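Local coordinates for acyl-homoserine-lactone synthase (Mesorhizobium sp. ORS 3359, PDB 6WNS), which probably catalyses acyl transfer from a coenzyme A thioester to make acyl-homoserine lactone quorum-sensing signals, at residues A[48-59]-A[70-81]. Residues are numbered along the deposited sequence; the frame is centred on the assembly and turned at random.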
loop_
_atom_site.group_PDB
_atom_site.type_symbol
_atom_site.label_atom_id
_atom_site.label_comp_id
_atom_site.label_asym_id
_atom_site.label_seq_id
_atom_site.Cartn_x
_atom_site.Cartn_y
_atom_site.Cartn_z
ATOM N N ASP A 48 2.865 3.225 13.432
ATOM C CA ASP A 48 1.630 2.690 14.022
ATOM C C ASP A 48 1.848 1.254 14.490
ATOM O O ASP A 48 2.983 0.698 14.460
ATOM C CB ASP A 48 0.448 2.878 13.074
ATOM C CG ASP A 48 0.406 1.917 11.906
ATOM O OD1 ASP A 48 1.246 0.983 11.898
ATOM O OD2 ASP A 48 -0.391 2.206 10.975
ATOM N N ALA A 49 0.780 0.652 15.001
ATOM C CA ALA A 49 0.874 -0.689 15.619
ATOM C C ALA A 49 1.302 -1.734 14.595
ATOM O O ALA A 49 1.673 -2.839 15.003
ATOM C CB ALA A 49 -0.485 -1.004 16.212
ATOM N N PHE A 50 1.180 -1.458 13.306
ATOM C CA PHE A 50 1.409 -2.445 12.243
ATOM C C PHE A 50 2.809 -2.370 11.691
ATOM O O PHE A 50 3.206 -3.259 10.879
ATOM C CB PHE A 50 0.363 -2.306 11.145
ATOM C CG PHE A 50 -1.030 -2.278 11.731
ATOM C CD1 PHE A 50 -1.527 -3.352 12.487
ATOM C CD2 PHE A 50 -1.855 -1.188 11.523
ATOM C CE1 PHE A 50 -2.818 -3.302 13.030
ATOM C CE2 PHE A 50 -3.111 -1.128 12.103
ATOM C CZ PHE A 50 -3.618 -2.212 12.804
ATOM N N ASP A 51 3.597 -1.402 12.162
ATOM C CA ASP A 51 5.014 -1.323 11.766
ATOM C C ASP A 51 5.802 -2.213 12.719
ATOM O O ASP A 51 6.332 -1.690 13.709
ATOM C CB ASP A 51 5.471 0.153 11.792
ATOM C CG ASP A 51 4.814 1.019 10.770
ATOM O OD1 ASP A 51 4.050 1.938 11.160
ATOM O OD2 ASP A 51 4.960 0.683 9.559
ATOM N N ASN A 52 5.910 -3.520 12.445
ATOM C CA ASN A 52 6.685 -4.476 13.253
ATOM C C ASN A 52 7.371 -5.434 12.283
ATOM O O ASN A 52 7.365 -5.178 11.069
ATOM C CB ASN A 52 5.784 -5.136 14.302
ATOM C CG ASN A 52 4.714 -6.026 13.693
ATOM O OD1 ASN A 52 4.794 -6.367 12.492
ATOM N ND2 ASN A 52 3.809 -6.510 14.547
ATOM N N GLU A 53 7.865 -6.525 12.803
ATOM C CA GLU A 53 8.679 -7.518 12.085
ATOM C C GLU A 53 7.856 -8.198 10.987
ATOM O O GLU A 53 8.490 -8.784 10.110
ATOM C CB GLU A 53 9.278 -8.566 13.036
ATOM C CG GLU A 53 8.243 -9.463 13.683
ATOM C CD GLU A 53 7.682 -8.984 15.009
ATOM O OE1 GLU A 53 7.646 -7.710 15.294
ATOM O OE2 GLU A 53 7.303 -9.897 15.813
ATOM N N HIS A 54 6.518 -8.086 10.995
ATOM C CA HIS A 54 5.652 -8.723 9.975
ATOM C C HIS A 54 5.337 -7.808 8.812
ATOM O O HIS A 54 4.865 -8.304 7.760
ATOM C CB HIS A 54 4.353 -9.197 10.605
ATOM C CG HIS A 54 4.548 -10.253 11.626
ATOM N ND1 HIS A 54 5.012 -11.502 11.289
ATOM C CD2 HIS A 54 4.421 -10.223 12.975
ATOM C CE1 HIS A 54 5.187 -12.198 12.393
ATOM N NE2 HIS A 54 4.818 -11.433 13.441
ATOM N N ALA A 55 5.666 -6.520 8.900
ATOM C CA ALA A 55 5.386 -5.575 7.809
ATOM C C ALA A 55 6.337 -5.791 6.642
ATOM O O ALA A 55 7.543 -6.068 6.855
ATOM C CB ALA A 55 5.405 -4.136 8.287
ATOM N N LEU A 56 5.783 -5.580 5.435
ATOM C CA LEU A 56 6.514 -5.420 4.178
ATOM C C LEU A 56 6.363 -3.997 3.662
ATOM O O LEU A 56 5.259 -3.519 3.593
ATOM C CB LEU A 56 5.952 -6.403 3.148
ATOM C CG LEU A 56 5.700 -7.825 3.653
ATOM C CD1 LEU A 56 5.111 -8.621 2.491
ATOM C CD2 LEU A 56 6.969 -8.477 4.133
ATOM N N TYR A 57 7.472 -3.392 3.256
ATOM C CA TYR A 57 7.521 -2.022 2.688
ATOM C C TYR A 57 7.904 -2.144 1.216
ATOM O O TYR A 57 8.973 -2.648 0.823
ATOM C CB TYR A 57 8.456 -1.143 3.506
ATOM C CG TYR A 57 8.060 -1.117 4.953
ATOM C CD1 TYR A 57 7.020 -0.306 5.374
ATOM C CD2 TYR A 57 8.659 -1.957 5.873
ATOM C CE1 TYR A 57 6.610 -0.292 6.710
ATOM C CE2 TYR A 57 8.224 -2.010 7.188
ATOM C CZ TYR A 57 7.200 -1.166 7.611
ATOM O OH TYR A 57 6.797 -1.122 8.903
ATOM N N VAL A 58 6.988 -1.689 0.390
ATOM C CA VAL A 58 7.184 -1.612 -1.072
ATOM C C VAL A 58 7.473 -0.176 -1.469
ATOM O O VAL A 58 6.525 0.627 -1.566
ATOM C CB VAL A 58 5.957 -2.117 -1.810
ATOM C CG1 VAL A 58 6.302 -2.237 -3.284
ATOM C CG2 VAL A 58 5.499 -3.456 -1.234
ATOM N N LEU A 59 8.749 0.133 -1.643
ATOM C CA LEU A 59 9.214 1.522 -1.783
ATOM C C LEU A 59 9.734 1.777 -3.196
ATOM O O LEU A 59 10.618 1.020 -3.685
ATOM C CB LEU A 59 10.272 1.751 -0.727
ATOM C CG LEU A 59 9.750 1.516 0.709
ATOM C CD1 LEU A 59 10.833 1.879 1.653
ATOM C CD2 LEU A 59 8.464 2.331 0.955
ATOM N N GLY A 70 5.222 4.829 -2.325
ATOM C CA GLY A 70 5.310 3.486 -1.740
ATOM C C GLY A 70 4.023 2.959 -1.205
ATOM O O GLY A 70 2.969 3.520 -1.524
ATOM N N SER A 71 4.141 1.842 -0.472
ATOM C CA SER A 71 2.997 1.157 0.152
ATOM C C SER A 71 3.512 0.166 1.172
ATOM O O SER A 71 4.718 -0.080 1.200
ATOM C CB SER A 71 2.100 0.550 -0.912
ATOM O OG SER A 71 2.824 0.350 -2.081
ATOM N N ARG A 72 2.600 -0.362 1.956
ATOM C CA ARG A 72 2.882 -1.316 3.038
ATOM C C ARG A 72 1.910 -2.472 2.905
ATOM O O ARG A 72 0.769 -2.261 2.462
ATOM C CB ARG A 72 2.708 -0.687 4.405
ATOM C CG ARG A 72 3.011 -1.581 5.583
ATOM C CD ARG A 72 2.846 -0.767 6.862
ATOM N NE ARG A 72 1.497 -0.260 7.154
ATOM C CZ ARG A 72 1.157 0.234 8.317
ATOM N NH1 ARG A 72 2.096 0.331 9.260
ATOM N NH2 ARG A 72 -0.098 0.620 8.572
ATOM N N LEU A 73 2.448 -3.652 3.103
ATOM C CA LEU A 73 1.650 -4.896 3.159
ATOM C C LEU A 73 1.871 -5.529 4.524
ATOM O O LEU A 73 3.075 -5.710 4.965
ATOM C CB LEU A 73 2.123 -5.821 2.053
ATOM C CG LEU A 73 1.685 -5.450 0.646
ATOM C CD1 LEU A 73 2.378 -6.334 -0.371
ATOM C CD2 LEU A 73 0.175 -5.529 0.494
ATOM N N VAL A 74 0.772 -6.020 5.079
ATOM C CA VAL A 74 0.744 -6.792 6.344
ATOM C C VAL A 74 0.000 -8.110 6.146
ATOM O O VAL A 74 -1.086 -8.121 5.571
ATOM C CB VAL A 74 0.070 -5.902 7.390
ATOM C CG1 VAL A 74 -0.081 -6.587 8.728
ATOM C CG2 VAL A 74 0.853 -4.613 7.570
ATOM N N PRO A 75 0.513 -9.245 6.657
ATOM C CA PRO A 75 -0.195 -10.524 6.518
ATOM C C PRO A 75 -1.591 -10.429 7.160
ATOM O O PRO A 75 -1.753 -9.924 8.282
ATOM C CB PRO A 75 0.720 -11.544 7.224
ATOM C CG PRO A 75 1.875 -10.822 7.795
ATOM C CD PRO A 75 1.705 -9.341 7.507
ATOM N N THR A 76 -2.634 -10.812 6.454
ATOM C CA THR A 76 -3.997 -10.732 7.046
ATOM C C THR A 76 -4.152 -11.709 8.221
ATOM O O THR A 76 -5.089 -11.494 8.999
ATOM C CB THR A 76 -5.127 -10.984 6.054
ATOM O OG1 THR A 76 -4.916 -12.240 5.383
ATOM C CG2 THR A 76 -5.298 -9.813 5.119
ATOM N N LEU A 77 -3.277 -12.710 8.375
ATOM C CA LEU A 77 -3.328 -13.610 9.549
ATOM C C LEU A 77 -2.827 -12.860 10.782
ATOM O O LEU A 77 -2.996 -13.347 11.855
ATOM C CB LEU A 77 -2.512 -14.889 9.306
ATOM C CG LEU A 77 -3.064 -15.886 8.279
ATOM C CD1 LEU A 77 -2.136 -17.087 8.148
ATOM C CD2 LEU A 77 -4.495 -16.338 8.595
ATOM N N GLU A 78 -2.134 -11.735 10.629
ATOM C CA GLU A 78 -1.715 -10.880 11.759
ATOM C C GLU A 78 -2.781 -9.817 11.920
ATOM O O GLU A 78 -3.429 -9.508 10.924
ATOM C CB GLU A 78 -0.409 -10.141 11.408
ATOM C CG GLU A 78 0.792 -11.043 11.326
ATOM C CD GLU A 78 1.128 -11.720 12.640
ATOM O OE1 GLU A 78 1.001 -11.072 13.737
ATOM O OE2 GLU A 78 1.489 -12.902 12.568
ATOM N N PRO A 79 -2.857 -9.156 13.097
ATOM C CA PRO A 79 -3.670 -7.958 13.264
ATOM C C PRO A 79 -3.309 -6.916 12.209
ATOM O O PRO A 79 -2.140 -6.708 11.919
ATOM C CB PRO A 79 -3.376 -7.476 14.697
ATOM C CG PRO A 79 -2.205 -8.283 15.218
ATOM C CD PRO A 79 -2.117 -9.486 14.324
ATOM N N HIS A 80 -4.335 -6.328 11.603
ATOM C CA HIS A 80 -4.163 -5.347 10.524
ATOM C C HIS A 80 -5.281 -4.297 10.619
ATOM O O HIS A 80 -6.082 -4.372 11.580
ATOM C CB HIS A 80 -4.026 -6.064 9.196
ATOM C CG HIS A 80 -5.228 -6.864 8.820
ATOM N ND1 HIS A 80 -5.451 -8.127 9.365
ATOM C CD2 HIS A 80 -6.212 -6.669 7.923
ATOM C CE1 HIS A 80 -6.542 -8.650 8.812
ATOM N NE2 HIS A 80 -7.016 -7.778 7.955
ATOM N N LEU A 81 -5.202 -3.240 9.819
ATOM C CA LEU A 81 -6.106 -2.077 9.999
ATOM C C LEU A 81 -7.573 -2.547 9.901
ATOM O O LEU A 81 -8.395 -2.198 10.766
ATOM C CB LEU A 81 -5.852 -1.015 8.933
ATOM C CG LEU A 81 -6.698 0.244 9.110
ATOM C CD1 LEU A 81 -6.256 1.008 10.339
ATOM C CD2 LEU A 81 -6.577 1.140 7.913
HETATM O O HOH W 1 1.720 -8.432 14.127
#
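L56 and V58 pair with L73 and S71 across an antiparallel beta hairpin, strands 56-60 and 69-75, within the mixed sheet of this autoinducer synthase, a family related to the acetyltransferases. Each of the two hydrogen-bonded pairs exchanges two backbone bonds, from L56 N to L73 O at 2.8 Å through to S71 N to V58 O. L56, V58, S71 and L73 share one face, where V58, S71 and L73 pack on helix 121-135; there L56 CB meets L73 CB at 4.0 Å, while S71 OG is buried with no hydrogen-bonding partner in the model.

On the other face R72 ties the 48-51 turn to the strand. With CG anti to the backbone N (chi1 -178°) and a bend at chi3, its guanidinium meets D48 end-on: R72 NH1 bonds D48 OD1 at 2.8 Å and R72 NH2 bonds D48 OD2 at 2.9 Å, both close to the guanidinium plane. NH1 also makes a weak bond to D51 OD2, an oxygen that Y57 OH engages on its anti lone pair. D48 OD1 additionally accepts F50 N, from the opposite face of the carboxylate, forming an Asx turn. R105 and R26 add salt bridges to D48 and D51. A methionine in place of R72 would probably leave both carboxylates without this shared cation and the turn less firmly held to the strand.

Beyond the strands, two rings of the 48-59 segment pack on the 75-81 loop. The F50 ring lies against the backbone of P79 to L81, with L81 N over one face. E78 stacks its carboxylate on the H54 ring, planes 9° apart, and E78 OE1 accepts from a water that N52 ND2 donates to at 2.9 Å.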